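Local coordinates for saposin-like protein (Necator americanus, PDB 3S63), which probably binds lipids and interacts with membranes, as expected of a hookworm member of the saposin-like family, at residues Asp8-Ala13 / Leu76-Cys81; Arg15-His20 / Lys36-Arg41; Gly23-Arg28 / Glu63-Ser68; Asp58-Glu63 / Met72-Ile77. All coordinates share one frame; numbering follows the deposited sequence.

Contact 1: Asp8-Ala13 / Leu76-Cys81; sequences DLCQIA and LIMREC
Cys10, on a helical segment within helix 3-20, and Glu80, in the turn that follows helix 71-77, bring the backbones closest here, with Cys10 CA and Glu80 CA 6.8 Å apart. Between them the Cys10 sulfur carries most of the contact. SG is rotated anti to its own backbone N (chi1 -172°), and from there it meets the end of Met78, with CE 3.5 Å from SG. It also lies over the base of Glu80, whose CB is 4.1 Å from the same sulfur. Met78 reaches this position because its chain bends at chi3 (-68°), turning the terminal methyl onto the cysteine, while Leu52, Asn56 and Leu59 of helix 46-65 touch the same side chain. The turn itself is a Schellman motif: Arg79 takes positive phi (65°), with two bonds back into the last helical turn; Met78 before it and Glu80 and Cys81 after it direct their CB atoms at helix 3-20. Two of the three disulfides of this saposin-like fold run through the contact, Cys10 to Cys75 and Cys81 to Cys7, tying the N-terminal helix to the last helix and to the turn after it. Near the second bridge, the Gln11 amide lies beside sulfur, NE2 being 4.3 Å from Cys81 SG, but NE2 hydrogen-bonds to Ser86 O. The Glu80 carboxylate bends away at chi2 and forms a salt bridge with Arg48.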
loop_
_atom_site.group_PDB
_atom_site.type_symbol
_atom_site.label_atom_id
_atom_site.label_comp_id
_atom_site.label_asym_id
_atom_site.label_seq_id
_atom_site.Cartn_x
_atom_site.Cartn_y
_atom_site.Cartn_z
ATOM N N ASP A 8 -6.933 4.593 -5.788
ATOM C CA ASP A 8 -6.680 3.399 -6.571
ATOM C C ASP A 8 -5.217 2.974 -6.412
ATOM O O ASP A 8 -4.926 1.830 -6.072
ATOM C CB ASP A 8 -7.030 3.633 -8.044
ATOM C CG ASP A 8 -8.538 3.772 -8.283
ATOM O OD1 ASP A 8 -9.337 3.463 -7.377
ATOM O OD2 ASP A 8 -8.931 4.183 -9.392
ATOM N N LEU A 9 -4.294 3.905 -6.625
ATOM C CA LEU A 9 -2.878 3.592 -6.523
ATOM C C LEU A 9 -2.483 3.019 -5.155
ATOM O O LEU A 9 -1.664 2.110 -5.064
ATOM C CB LEU A 9 -2.022 4.809 -6.888
ATOM C CG LEU A 9 -2.191 5.260 -8.343
ATOM C CD1 LEU A 9 -1.173 6.301 -8.691
ATOM C CD2 LEU A 9 -2.045 4.089 -9.290
ATOM N N CYS A 10 -3.059 3.533 -4.085
ATOM C CA CYS A 10 -2.733 2.983 -2.787
ATOM C C CYS A 10 -3.042 1.492 -2.825
ATOM O O CYS A 10 -2.245 0.671 -2.385
ATOM C CB CYS A 10 -3.554 3.662 -1.692
ATOM S SG CYS A 10 -3.058 3.199 -0.014
ATOM N N GLN A 11 -4.208 1.165 -3.374
ATOM C CA GLN A 11 -4.727 -0.189 -3.375
ATOM C C GLN A 11 -3.914 -1.128 -4.264
ATOM O O GLN A 11 -3.524 -2.211 -3.845
ATOM C CB GLN A 11 -6.187 -0.185 -3.830
ATOM C CG GLN A 11 -7.126 0.484 -2.873
ATOM C CD GLN A 11 -8.569 0.313 -3.280
ATOM O OE1 GLN A 11 -9.198 -0.690 -2.951
ATOM N NE2 GLN A 11 -9.108 1.291 -3.997
ATOM N N ILE A 12 -3.690 -0.715 -5.501
ATOM C CA ILE A 12 -2.875 -1.460 -6.434
ATOM C C ILE A 12 -1.500 -1.794 -5.851
ATOM O O ILE A 12 -1.007 -2.907 -5.995
ATOM C CB ILE A 12 -2.699 -0.646 -7.721
ATOM C CG1 ILE A 12 -4.073 -0.359 -8.338
ATOM C CG2 ILE A 12 -1.792 -1.362 -8.696
ATOM C CD1 ILE A 12 -4.015 0.579 -9.531
ATOM N N ALA A 13 -0.883 -0.815 -5.200
ATOM C CA ALA A 13 0.460 -0.972 -4.680
ATOM C C ALA A 13 0.504 -1.973 -3.548
ATOM O O ALA A 13 1.373 -2.833 -3.513
ATOM C CB ALA A 13 1.019 0.372 -4.225
ATOM N N LEU A 76 -7.719 3.589 3.803
ATOM C CA LEU A 76 -8.672 4.454 4.468
ATOM C C LEU A 76 -8.078 4.974 5.770
ATOM O O LEU A 76 -8.298 6.125 6.147
ATOM C CB LEU A 76 -9.961 3.672 4.755
ATOM C CG LEU A 76 -10.908 3.396 3.579
ATOM C CD1 LEU A 76 -11.999 2.412 3.943
ATOM C CD2 LEU A 76 -11.515 4.684 3.044
ATOM N N ILE A 77 -7.338 4.112 6.464
ATOM C CA ILE A 77 -6.714 4.457 7.746
ATOM C C ILE A 77 -5.605 5.475 7.548
ATOM O O ILE A 77 -5.316 6.290 8.431
ATOM C CB ILE A 77 -6.112 3.220 8.427
ATOM C CG1 ILE A 77 -7.189 2.173 8.706
ATOM C CG2 ILE A 77 -5.444 3.591 9.715
ATOM C CD1 ILE A 77 -6.614 0.813 9.114
ATOM N N MET A 78 -4.983 5.413 6.377
ATOM C CA MET A 78 -3.916 6.323 6.004
ATOM C C MET A 78 -4.513 7.550 5.352
ATOM O O MET A 78 -3.810 8.505 5.046
ATOM C CB MET A 78 -2.971 5.624 5.038
ATOM C CG MET A 78 -2.361 4.367 5.622
ATOM S SD MET A 78 -0.904 3.796 4.763
ATOM C CE MET A 78 -1.594 3.283 3.194
ATOM N N ARG A 79 -5.824 7.505 5.149
ATOM C CA ARG A 79 -6.580 8.614 4.573
ATOM C C ARG A 79 -6.171 8.894 3.123
ATOM O O ARG A 79 -6.344 10.007 2.620
ATOM C CB ARG A 79 -6.504 9.889 5.465
ATOM N N GLU A 80 -5.644 7.866 2.454
ATOM C CA GLU A 80 -5.374 7.922 1.014
ATOM C C GLU A 80 -6.609 7.475 0.248
ATOM O O GLU A 80 -6.651 7.517 -0.982
ATOM C CB GLU A 80 -4.184 7.045 0.643
ATOM C CG GLU A 80 -2.842 7.590 1.121
ATOM C CD GLU A 80 -2.459 8.895 0.430
ATOM O OE1 GLU A 80 -2.136 8.859 -0.778
ATOM O OE2 GLU A 80 -2.488 9.951 1.099
ATOM N N CYS A 81 -7.605 7.030 1.007
ATOM C CA CYS A 81 -8.933 6.734 0.499
ATOM C C CYS A 81 -9.896 7.365 1.478
ATOM O O CYS A 81 -9.632 7.390 2.678
ATOM C CB CYS A 81 -9.172 5.222 0.427
ATOM S SG CYS A 81 -8.495 4.423 -1.052
#

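Contact 2: Arg15-His20 / Lys36-Arg41; sequences RTVFGH and KHECKR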
loop_
_atom_site.group_PDB
_atom_site.type_symbol
_atom_site.label_atom_id
_atom_site.label_comp_id
_atom_site.label_asym_id
_atom_site.label_seq_id
_atom_site.Cartn_x
_atom_site.Cartn_y
_atom_site.Cartn_z
ATOM N N ARG A 15 -1.650 -4.288 -2.802
ATOM C CA ARG A 15 -2.187 -5.580 -3.191
ATOM C C ARG A 15 -1.144 -6.352 -3.966
ATOM O O ARG A 15 -0.983 -7.555 -3.789
ATOM C CB ARG A 15 -3.419 -5.366 -4.057
ATOM C CG ARG A 15 -4.028 -6.626 -4.602
ATOM C CD ARG A 15 -4.133 -6.531 -6.110
ATOM N NE ARG A 15 -5.419 -6.002 -6.550
ATOM C CZ ARG A 15 -5.569 -5.173 -7.578
ATOM N NH1 ARG A 15 -4.505 -4.758 -8.261
ATOM N NH2 ARG A 15 -6.782 -4.753 -7.916
ATOM N N THR A 16 -0.443 -5.632 -4.834
ATOM C CA THR A 16 0.616 -6.193 -5.652
ATOM C C THR A 16 1.768 -6.706 -4.785
ATOM O O THR A 16 2.258 -7.807 -4.997
ATOM C CB THR A 16 1.115 -5.158 -6.682
ATOM O OG1 THR A 16 0.089 -4.924 -7.656
ATOM C CG2 THR A 16 2.334 -5.657 -7.403
ATOM N N VAL A 17 2.180 -5.918 -3.798
ATOM C CA VAL A 17 3.232 -6.333 -2.876
ATOM C C VAL A 17 2.772 -7.479 -1.965
ATOM O O VAL A 17 3.561 -8.366 -1.631
ATOM C CB VAL A 17 3.740 -5.159 -2.013
ATOM C CG1 VAL A 17 4.611 -5.670 -0.861
ATOM C CG2 VAL A 17 4.476 -4.123 -2.880
ATOM N N PHE A 18 1.505 -7.473 -1.565
ATOM C CA PHE A 18 0.985 -8.552 -0.726
ATOM C C PHE A 18 0.923 -9.845 -1.523
ATOM O O PHE A 18 1.209 -10.921 -1.004
ATOM C CB PHE A 18 -0.401 -8.206 -0.204
ATOM C CG PHE A 18 -1.001 -9.250 0.711
ATOM C CD1 PHE A 18 -0.761 -9.221 2.077
ATOM C CD2 PHE A 18 -1.848 -10.233 0.215
ATOM C CE1 PHE A 18 -1.342 -10.163 2.936
ATOM C CE2 PHE A 18 -2.426 -11.181 1.064
ATOM C CZ PHE A 18 -2.167 -11.142 2.422
ATOM N N GLY A 19 0.542 -9.729 -2.788
ATOM C CA GLY A 19 0.486 -10.877 -3.667
ATOM C C GLY A 19 1.883 -11.385 -3.927
ATOM O O GLY A 19 2.095 -12.577 -4.062
ATOM N N HIS A 20 2.839 -10.466 -3.992
ATOM C CA HIS A 20 4.225 -10.823 -4.235
ATOM C C HIS A 20 4.754 -11.854 -3.224
ATOM O O HIS A 20 5.421 -12.808 -3.612
ATOM C CB HIS A 20 5.100 -9.574 -4.225
ATOM C CG HIS A 20 6.566 -9.859 -4.289
ATOM N ND1 HIS A 20 7.395 -9.735 -3.196
ATOM C CD2 HIS A 20 7.353 -10.260 -5.311
ATOM C CE1 HIS A 20 8.632 -10.039 -3.541
ATOM N NE2 HIS A 20 8.631 -10.371 -4.819
ATOM N N LYS A 36 8.987 -0.119 -1.590
ATOM C CA LYS A 36 9.802 0.847 -2.350
ATOM C C LYS A 36 9.935 0.498 -3.840
ATOM O O LYS A 36 9.726 1.359 -4.698
ATOM C CB LYS A 36 11.188 1.028 -1.709
ATOM C CG LYS A 36 11.145 1.787 -0.390
ATOM C CD LYS A 36 12.434 1.696 0.428
ATOM C CE LYS A 36 13.598 2.461 -0.197
ATOM N NZ LYS A 36 14.708 2.683 0.792
ATOM N N HIS A 37 10.269 -0.758 -4.142
ATOM C CA HIS A 37 10.375 -1.221 -5.529
ATOM C C HIS A 37 9.052 -1.038 -6.266
ATOM O O HIS A 37 9.018 -0.661 -7.433
ATOM C CB HIS A 37 10.825 -2.696 -5.581
ATOM C CG HIS A 37 10.770 -3.304 -6.955
ATOM N ND1 HIS A 37 9.603 -3.784 -7.516
ATOM C CD2 HIS A 37 11.738 -3.505 -7.882
ATOM C CE1 HIS A 37 9.852 -4.245 -8.731
ATOM N NE2 HIS A 37 11.140 -4.088 -8.975
ATOM N N GLU A 38 7.956 -1.302 -5.573
ATOM C CA GLU A 38 6.652 -1.227 -6.195
ATOM C C GLU A 38 6.233 0.225 -6.419
ATOM O O GLU A 38 5.516 0.532 -7.378
ATOM C CB GLU A 38 5.624 -1.990 -5.356
ATOM C CG GLU A 38 4.187 -1.692 -5.719
ATOM C CD GLU A 38 3.804 -2.152 -7.113
ATOM O OE1 GLU A 38 4.380 -3.142 -7.605
ATOM O OE2 GLU A 38 2.905 -1.533 -7.716
ATOM N N CYS A 39 6.684 1.119 -5.543
ATOM C CA CYS A 39 6.445 2.561 -5.718
ATOM C C CYS A 39 7.024 3.083 -7.021
ATOM O O CYS A 39 6.434 3.942 -7.678
ATOM C CB CYS A 39 7.052 3.353 -4.568
ATOM S SG CYS A 39 6.097 3.254 -3.078
ATOM N N LYS A 40 8.181 2.544 -7.387
ATOM C CA LYS A 40 8.914 3.008 -8.556
ATOM C C LYS A 40 8.383 2.478 -9.886
ATOM O O LYS A 40 8.905 2.832 -10.926
ATOM C CB LYS A 40 10.403 2.693 -8.398
ATOM C CG LYS A 40 10.976 3.228 -7.093
ATOM C CD LYS A 40 12.427 2.854 -6.881
ATOM C CE LYS A 40 12.859 3.170 -5.443
ATOM N NZ LYS A 40 14.267 2.750 -5.156
ATOM N N ARG A 41 7.348 1.646 -9.863
ATOM C CA ARG A 41 6.690 1.226 -11.098
ATOM C C ARG A 41 5.696 2.285 -11.592
ATOM O O ARG A 41 5.163 2.171 -12.691
ATOM C CB ARG A 41 5.947 -0.106 -10.906
ATOM C CG ARG A 41 6.829 -1.363 -10.807
ATOM C CD ARG A 41 5.975 -2.661 -10.656
ATOM N NE ARG A 41 4.836 -2.716 -11.582
ATOM C CZ ARG A 41 3.557 -2.539 -11.238
ATOM N NH1 ARG A 41 3.224 -2.317 -9.973
ATOM N NH2 ARG A 41 2.596 -2.595 -12.157
#
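Val17 and Glu38 form the close part of this contact between helix 3-20 and the end of helix 28-39, their CA atoms 7.0 Å apart. Val17 CG2 lies alongside the aliphatic part of the glutamate, 3.5 Å from Glu38 CB and 3.7 Å from Glu38 CG, and the two side chains run past each other in opposite directions. Leu31, Gln34 and Leu35 of helix 28-39 also touch Val17, so the valine is buried against the partner helix. Glu38 starts anti to its backbone N (chi1 165°) and then bends at chi2 (66°), which brings the carboxylate to Thr16; the two side chains cross at about a right angle. Thr16 CG2 comes closest to one oxygen of the carboxylate, 3.2 Å from Glu38 OE1. The threonine hydroxyl is engaged elsewhere, in a hydrogen bond with Ile12 O one turn back on its own helix.

Toward solvent the contact thins out. Exposed Arg41, just beyond the helix, brings NH1 to 4.3 Å from Thr16 CG2 and adds little buried surface. Its guanidinium has the Glu38 carboxyl carbon at its edge, in plane, in a salt bridge whose exact length is doubtful because Glu38 OE2 is crowded in the model. Cys39, one residue after Glu38, is disulfide-bonded to Cys49 on helix 46-65. This pairing of the first two helices, with the second cross-linked to the third, is characteristic of the saposin-like fold.

Contact 3: Gly23-Arg28 / Glu63-Ser68; sequences GNIPSR and EMTDGS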
loop_
_atom_site.group_PDB
_atom_site.type_symbol
_atom_site.label_atom_id
_atom_site.label_comp_id
_atom_site.label_asym_id
_atom_site.label_seq_id
_atom_site.Cartn_x
_atom_site.Cartn_y
_atom_site.Cartn_z
ATOM N N GLY A 23 1.286 -13.532 0.745
ATOM C CA GLY A 23 0.739 -13.424 2.087
ATOM C C GLY A 23 1.665 -13.892 3.195
ATOM O O GLY A 23 1.348 -13.757 4.382
ATOM N N ASN A 24 2.807 -14.459 2.810
ATOM C CA ASN A 24 3.847 -14.827 3.756
ATOM C C ASN A 24 4.883 -13.729 3.745
ATOM O O ASN A 24 5.793 -13.739 2.925
ATOM C CB ASN A 24 4.494 -16.146 3.343
ATOM C CG ASN A 24 5.551 -16.636 4.339
ATOM O OD1 ASN A 24 5.930 -17.813 4.324
ATOM N ND2 ASN A 24 6.028 -15.741 5.202
ATOM N N ILE A 25 4.732 -12.774 4.655
ATOM C CA ILE A 25 5.609 -11.612 4.715
ATOM C C ILE A 25 6.716 -11.825 5.736
ATOM O O ILE A 25 6.462 -12.129 6.892
ATOM C CB ILE A 25 4.827 -10.334 5.046
ATOM C CG1 ILE A 25 4.228 -9.742 3.775
ATOM C CG2 ILE A 25 5.731 -9.326 5.707
ATOM C CD1 ILE A 25 2.969 -10.390 3.346
ATOM N N PRO A 26 7.961 -11.672 5.304
ATOM C CA PRO A 26 9.052 -12.188 6.131
ATOM C C PRO A 26 9.417 -11.241 7.267
ATOM O O PRO A 26 9.619 -11.686 8.394
ATOM C CB PRO A 26 10.221 -12.306 5.142
ATOM C CG PRO A 26 9.640 -12.070 3.773
ATOM C CD PRO A 26 8.422 -11.224 3.982
ATOM N N SER A 27 9.512 -9.951 6.972
ATOM C CA SER A 27 9.917 -8.972 7.969
ATOM C C SER A 27 9.672 -7.561 7.428
ATOM O O SER A 27 9.662 -7.352 6.209
ATOM C CB SER A 27 11.395 -9.151 8.324
ATOM O OG SER A 27 12.230 -8.623 7.303
ATOM N N ARG A 28 9.470 -6.597 8.325
ATOM C CA ARG A 28 9.240 -5.223 7.898
ATOM C C ARG A 28 10.351 -4.726 6.972
ATOM O O ARG A 28 10.057 -4.149 5.931
ATOM C CB ARG A 28 9.114 -4.311 9.101
ATOM C CG ARG A 28 7.929 -3.377 9.078
ATOM C CD ARG A 28 7.871 -2.663 10.415
ATOM N NE ARG A 28 7.903 -1.207 10.273
ATOM C CZ ARG A 28 8.481 -0.383 11.138
ATOM N NH1 ARG A 28 9.099 -0.850 12.216
ATOM N NH2 ARG A 28 8.443 0.917 10.921
ATOM N N GLU A 63 -1.118 -4.950 9.232
ATOM C CA GLU A 63 -2.375 -5.302 8.573
ATOM C C GLU A 63 -2.211 -6.431 7.567
ATOM O O GLU A 63 -3.115 -7.239 7.362
ATOM C CB GLU A 63 -2.981 -4.089 7.869
ATOM C CG GLU A 63 -3.363 -2.976 8.799
ATOM C CD GLU A 63 -4.452 -3.375 9.754
ATOM O OE1 GLU A 63 -5.486 -3.880 9.280
ATOM O OE2 GLU A 63 -4.276 -3.185 10.975
ATOM N N MET A 64 -1.056 -6.468 6.926
ATOM C CA MET A 64 -0.783 -7.478 5.926
ATOM C C MET A 64 -0.603 -8.848 6.560
ATOM O O MET A 64 -1.061 -9.844 6.009
ATOM C CB MET A 64 0.463 -7.105 5.133
ATOM C CG MET A 64 0.193 -6.369 3.849
ATOM S SD MET A 64 1.700 -6.166 2.857
ATOM C CE MET A 64 1.135 -4.915 1.705
ATOM N N THR A 65 0.058 -8.893 7.716
ATOM C CA THR A 65 0.437 -10.157 8.352
ATOM C C THR A 65 -0.634 -10.747 9.291
ATOM O O THR A 65 -0.488 -11.871 9.800
ATOM C CB THR A 65 1.773 -10.019 9.117
ATOM O OG1 THR A 65 1.657 -9.004 10.116
ATOM C CG2 THR A 65 2.877 -9.656 8.179
ATOM N N ASP A 66 -1.697 -9.975 9.516
ATOM C CA ASP A 66 -2.837 -10.381 10.335
ATOM C C ASP A 66 -3.757 -11.324 9.564
ATOM O O ASP A 66 -4.533 -12.053 10.158
ATOM C CB ASP A 66 -3.638 -9.148 10.777
ATOM C CG ASP A 66 -3.169 -8.578 12.108
ATOM O OD1 ASP A 66 -3.870 -7.721 12.681
ATOM O OD2 ASP A 66 -2.109 -8.990 12.599
ATOM N N GLY A 67 -3.688 -11.303 8.239
ATOM C CA GLY A 67 -4.503 -12.194 7.437
ATOM C C GLY A 67 -5.758 -11.525 6.915
ATOM O O GLY A 67 -6.341 -11.938 5.908
ATOM N N SER A 68 -6.189 -10.485 7.609
ATOM C CA SER A 68 -7.285 -9.668 7.113
ATOM C C SER A 68 -7.101 -9.414 5.624
ATOM O O SER A 68 -7.963 -9.706 4.797
ATOM C CB SER A 68 -7.316 -8.320 7.858
ATOM O OG SER A 68 -6.016 -7.733 7.945
#
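Ile25, in the loop between helix 3-20 and helix 28-39, packs against the end of helix 46-65, where its CA is 6.5 Å from Thr65 CA. Taken in order, the helical segment first offers Met64. Its CB points at the loop but the rest of the chain leads away, so that the touch is a loose one at the sulfur, with Ile25 CD1 4.4 Å from Met64 SD. The isoleucine delivers that methyl through a bend at chi2 (81°). Thr65 comes next and makes the closer contact. Its OG1 sits between the backbone N and the carbonyl carbon (chi1 59°), a rotation that puts the hydroxyl within hydrogen-bonding range of Phe61 O, with a second, weak bond to Arg62 O. The same rotation presents the methyl to the loop: Thr65 CG2 is 3.8 Å from Ile25 CB and equally 3.8 Å from Ile25 CG2, and the two side chains cross at about a right angle. Thus the polar branch of the threonine serves its own helix while the apolar branch serves the contact. Beyond this point Gly67, with phi 98°, is the first residue to leave helical geometry, and the chain turns off toward helix 71-77.

On the loop side, Ser27 occupies the N-cap position of helix 28-39, its OG weakly bonded to Lys30 N. Ile25 also touches Phe18 of helix 3-20, Leu31 of helix 28-39 and Phe61 of helix 46-65; Met64 likewise touches Phe18 and Leu31, so side chains from all three helices surround the contact.

Contact 4: Asp58-Glu63 / Met72-Ile77; sequences DLIFRE and MEVCLI
Leu59 and Val74 meet where two helical segments run nearly antiparallel, with an angle of 152° between their directions and axes 10.6 Å apart at closest approach; the nearest CA atoms are those of Ile60 and Val74, separated by 6.9 Å. The contact is apolar and centres on Val74 CG2. This methyl stands anti to the backbone N, because CG1 takes the place between N and the carbonyl carbon (chi1 51°), and it is turned to the side chains of helix 46-65. There Leu59 CD2 approaches to 3.8 Å from Val74 CG2, the two side chains sliding past each other in opposite directions. Ile60 comes in from beside them, with CG1 4.2 Å from Val74 CG2, and the aliphatic part of Glu63, one turn further on, lies with CG 4.3 Å from the same Val74 methyl.

In this saposin-like chain the helices are linked by disulfides, and the short last helix lies against the long third one. Leu14 of helix 3-20 touches both Ile60 and Val74, continuing the apolar layer to the first helix, while Cys75, facing away from helix 46-65, is disulfide-bonded to Cys10.

At the more exposed margin Ile77 meets both leucine methyls: its CG2 is 4.0 Å from Leu59 CD2 and 4.1 Å from Leu59 CD1. The Glu63 carboxylate is held by its neighbour Arg62, whose NE and NH2 grip OE2 side-on, each at 3.1 Å. Glu63 OE2 lies only 12° out of the guanidinium plane, and NE meets it at the anti lone pair.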
loop_
_atom_site.group_PDB
_atom_site.type_symbol
_atom_site.label_atom_id
_atom_site.label_comp_id
_atom_site.label_asym_id
_atom_site.label_seq_id
_atom_site.Cartn_x
_atom_site.Cartn_y
_atom_site.Cartn_z
ATOM N N ASP A 58 4.832 0.282 9.342
ATOM C CA ASP A 58 4.437 -0.507 10.504
ATOM C C ASP A 58 2.960 -0.857 10.453
ATOM O O ASP A 58 2.577 -1.987 10.725
ATOM C CB ASP A 58 4.797 0.201 11.819
ATOM C CG ASP A 58 4.208 1.623 11.930
ATOM O OD1 ASP A 58 3.566 2.122 10.980
ATOM O OD2 ASP A 58 4.404 2.253 12.991
ATOM N N LEU A 59 2.129 0.106 10.085
ATOM C CA LEU A 59 0.707 -0.154 9.942
ATOM C C LEU A 59 0.457 -1.116 8.784
ATOM O O LEU A 59 -0.317 -2.057 8.917
ATOM C CB LEU A 59 -0.056 1.141 9.721
ATOM C CG LEU A 59 -1.535 0.977 9.367
ATOM C CD1 LEU A 59 -2.401 0.955 10.627
ATOM C CD2 LEU A 59 -1.970 2.094 8.416
ATOM N N ILE A 60 1.117 -0.896 7.648
ATOM C CA ILE A 60 0.981 -1.813 6.515
ATOM C C ILE A 60 1.485 -3.224 6.830
ATOM O O ILE A 60 0.890 -4.198 6.408
ATOM C CB ILE A 60 1.695 -1.279 5.270
ATOM C CG1 ILE A 60 1.183 0.115 4.957
ATOM C CG2 ILE A 60 1.472 -2.200 4.084
ATOM C CD1 ILE A 60 2.103 0.897 4.039
ATOM N N PHE A 61 2.575 -3.329 7.579
ATOM C CA PHE A 61 3.125 -4.622 7.943
ATOM C C PHE A 61 2.141 -5.359 8.815
ATOM O O PHE A 61 1.790 -6.500 8.533
ATOM C CB PHE A 61 4.447 -4.453 8.679
ATOM C CG PHE A 61 5.060 -5.746 9.155
ATOM C CD1 PHE A 61 5.715 -6.596 8.265
ATOM C CD2 PHE A 61 5.027 -6.091 10.500
ATOM C CE1 PHE A 61 6.308 -7.792 8.711
ATOM C CE2 PHE A 61 5.621 -7.275 10.958
ATOM C CZ PHE A 61 6.259 -8.129 10.059
ATOM N N ARG A 62 1.682 -4.697 9.870
ATOM C CA ARG A 62 0.719 -5.296 10.790
ATOM C C ARG A 62 -0.531 -5.787 10.080
ATOM O O ARG A 62 -0.951 -6.915 10.295
ATOM C CB ARG A 62 0.318 -4.297 11.861
ATOM C CG ARG A 62 -0.646 -4.842 12.877
ATOM C CD ARG A 62 -1.098 -3.730 13.794
ATOM N NE ARG A 62 -2.080 -2.868 13.139
ATOM C CZ ARG A 62 -2.485 -1.692 13.604
ATOM N NH1 ARG A 62 -1.996 -1.191 14.731
ATOM N NH2 ARG A 62 -3.380 -1.010 12.929
ATOM N N GLU A 63 -1.118 -4.950 9.232
ATOM C CA GLU A 63 -2.375 -5.302 8.573
ATOM C C GLU A 63 -2.211 -6.431 7.567
ATOM O O GLU A 63 -3.115 -7.239 7.362
ATOM C CB GLU A 63 -2.981 -4.089 7.869
ATOM C CG GLU A 63 -3.363 -2.976 8.799
ATOM C CD GLU A 63 -4.452 -3.375 9.754
ATOM O OE1 GLU A 63 -5.486 -3.880 9.280
ATOM O OE2 GLU A 63 -4.276 -3.185 10.975
ATOM N N MET A 72 -8.060 -1.665 0.560
ATOM C CA MET A 72 -8.869 -0.465 0.669
ATOM C C MET A 72 -9.067 -0.041 2.111
ATOM O O MET A 72 -9.440 1.091 2.385
ATOM C CB MET A 72 -10.222 -0.673 -0.009
ATOM C CG MET A 72 -11.359 0.068 0.654
ATOM S SD MET A 72 -12.111 1.330 -0.382
ATOM C CE MET A 72 -10.660 2.176 -0.966
ATOM N N GLU A 73 -8.801 -0.931 3.046
ATOM C CA GLU A 73 -9.093 -0.624 4.440
ATOM C C GLU A 73 -7.909 0.085 5.056
ATOM O O GLU A 73 -8.061 1.008 5.858
ATOM C CB GLU A 73 -9.372 -1.909 5.217
ATOM C CG GLU A 73 -10.361 -1.764 6.357
ATOM C CD GLU A 73 -11.724 -2.349 6.009
ATOM O OE1 GLU A 73 -12.002 -3.502 6.427
ATOM O OE2 GLU A 73 -12.510 -1.657 5.313
ATOM N N VAL A 74 -6.716 -0.367 4.690
ATOM C CA VAL A 74 -5.502 0.198 5.247
ATOM C C VAL A 74 -5.277 1.562 4.592
ATOM O O VAL A 74 -4.705 2.457 5.197
ATOM C CB VAL A 74 -4.302 -0.784 5.084
ATOM C CG1 VAL A 74 -4.195 -1.235 3.665
ATOM C CG2 VAL A 74 -2.988 -0.166 5.544
ATOM N N CYS A 75 -5.778 1.729 3.371
ATOM C CA CYS A 75 -5.667 2.997 2.651
ATOM C C CYS A 75 -6.646 4.054 3.176
ATOM O O CYS A 75 -6.440 5.254 3.007
ATOM C CB CYS A 75 -5.885 2.771 1.152
ATOM S SG CYS A 75 -4.538 1.860 0.346
ATOM N N LEU A 76 -7.719 3.589 3.803
ATOM C CA LEU A 76 -8.672 4.454 4.468
ATOM C C LEU A 76 -8.078 4.974 5.770
ATOM O O LEU A 76 -8.298 6.125 6.147
ATOM C CB LEU A 76 -9.961 3.672 4.755
ATOM C CG LEU A 76 -10.908 3.396 3.579
ATOM C CD1 LEU A 76 -11.999 2.412 3.943
ATOM C CD2 LEU A 76 -11.515 4.684 3.044
ATOM N N ILE A 77 -7.338 4.112 6.464
ATOM C CA ILE A 77 -6.714 4.457 7.746
ATOM C C ILE A 77 -5.605 5.475 7.548
ATOM O O ILE A 77 -5.316 6.290 8.431
ATOM C CB ILE A 77 -6.112 3.220 8.427
ATOM C CG1 ILE A 77 -7.189 2.173 8.706
ATOM C CG2 ILE A 77 -5.444 3.591 9.715
ATOM C CD1 ILE A 77 -6.614 0.813 9.114
#

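In the fold
The four contacts join the four helices of a single small chain. Contacts 1 and 2 both use helix 3-20, with centres 13 Å apart on opposite sides of the chain's centre, and they touch through Ala13 O and Glu38 CG. Contacts 1 and 4 share Leu76 and Ile77 of helix 71-77, and the Cys10-Cys75 disulfide joins them directly. Contacts 3 and 4 share Glu63 on helix 46-65, their centres 11 Å apart. Along the chain, contact 1 spans the other three; contacts 2 and 3 interlock, as do 3 and 4, whereas contact 2 closes before 4 opens. The result is a compact disulfide-linked bundle, consistent with a saposin-like lipid-binding protein.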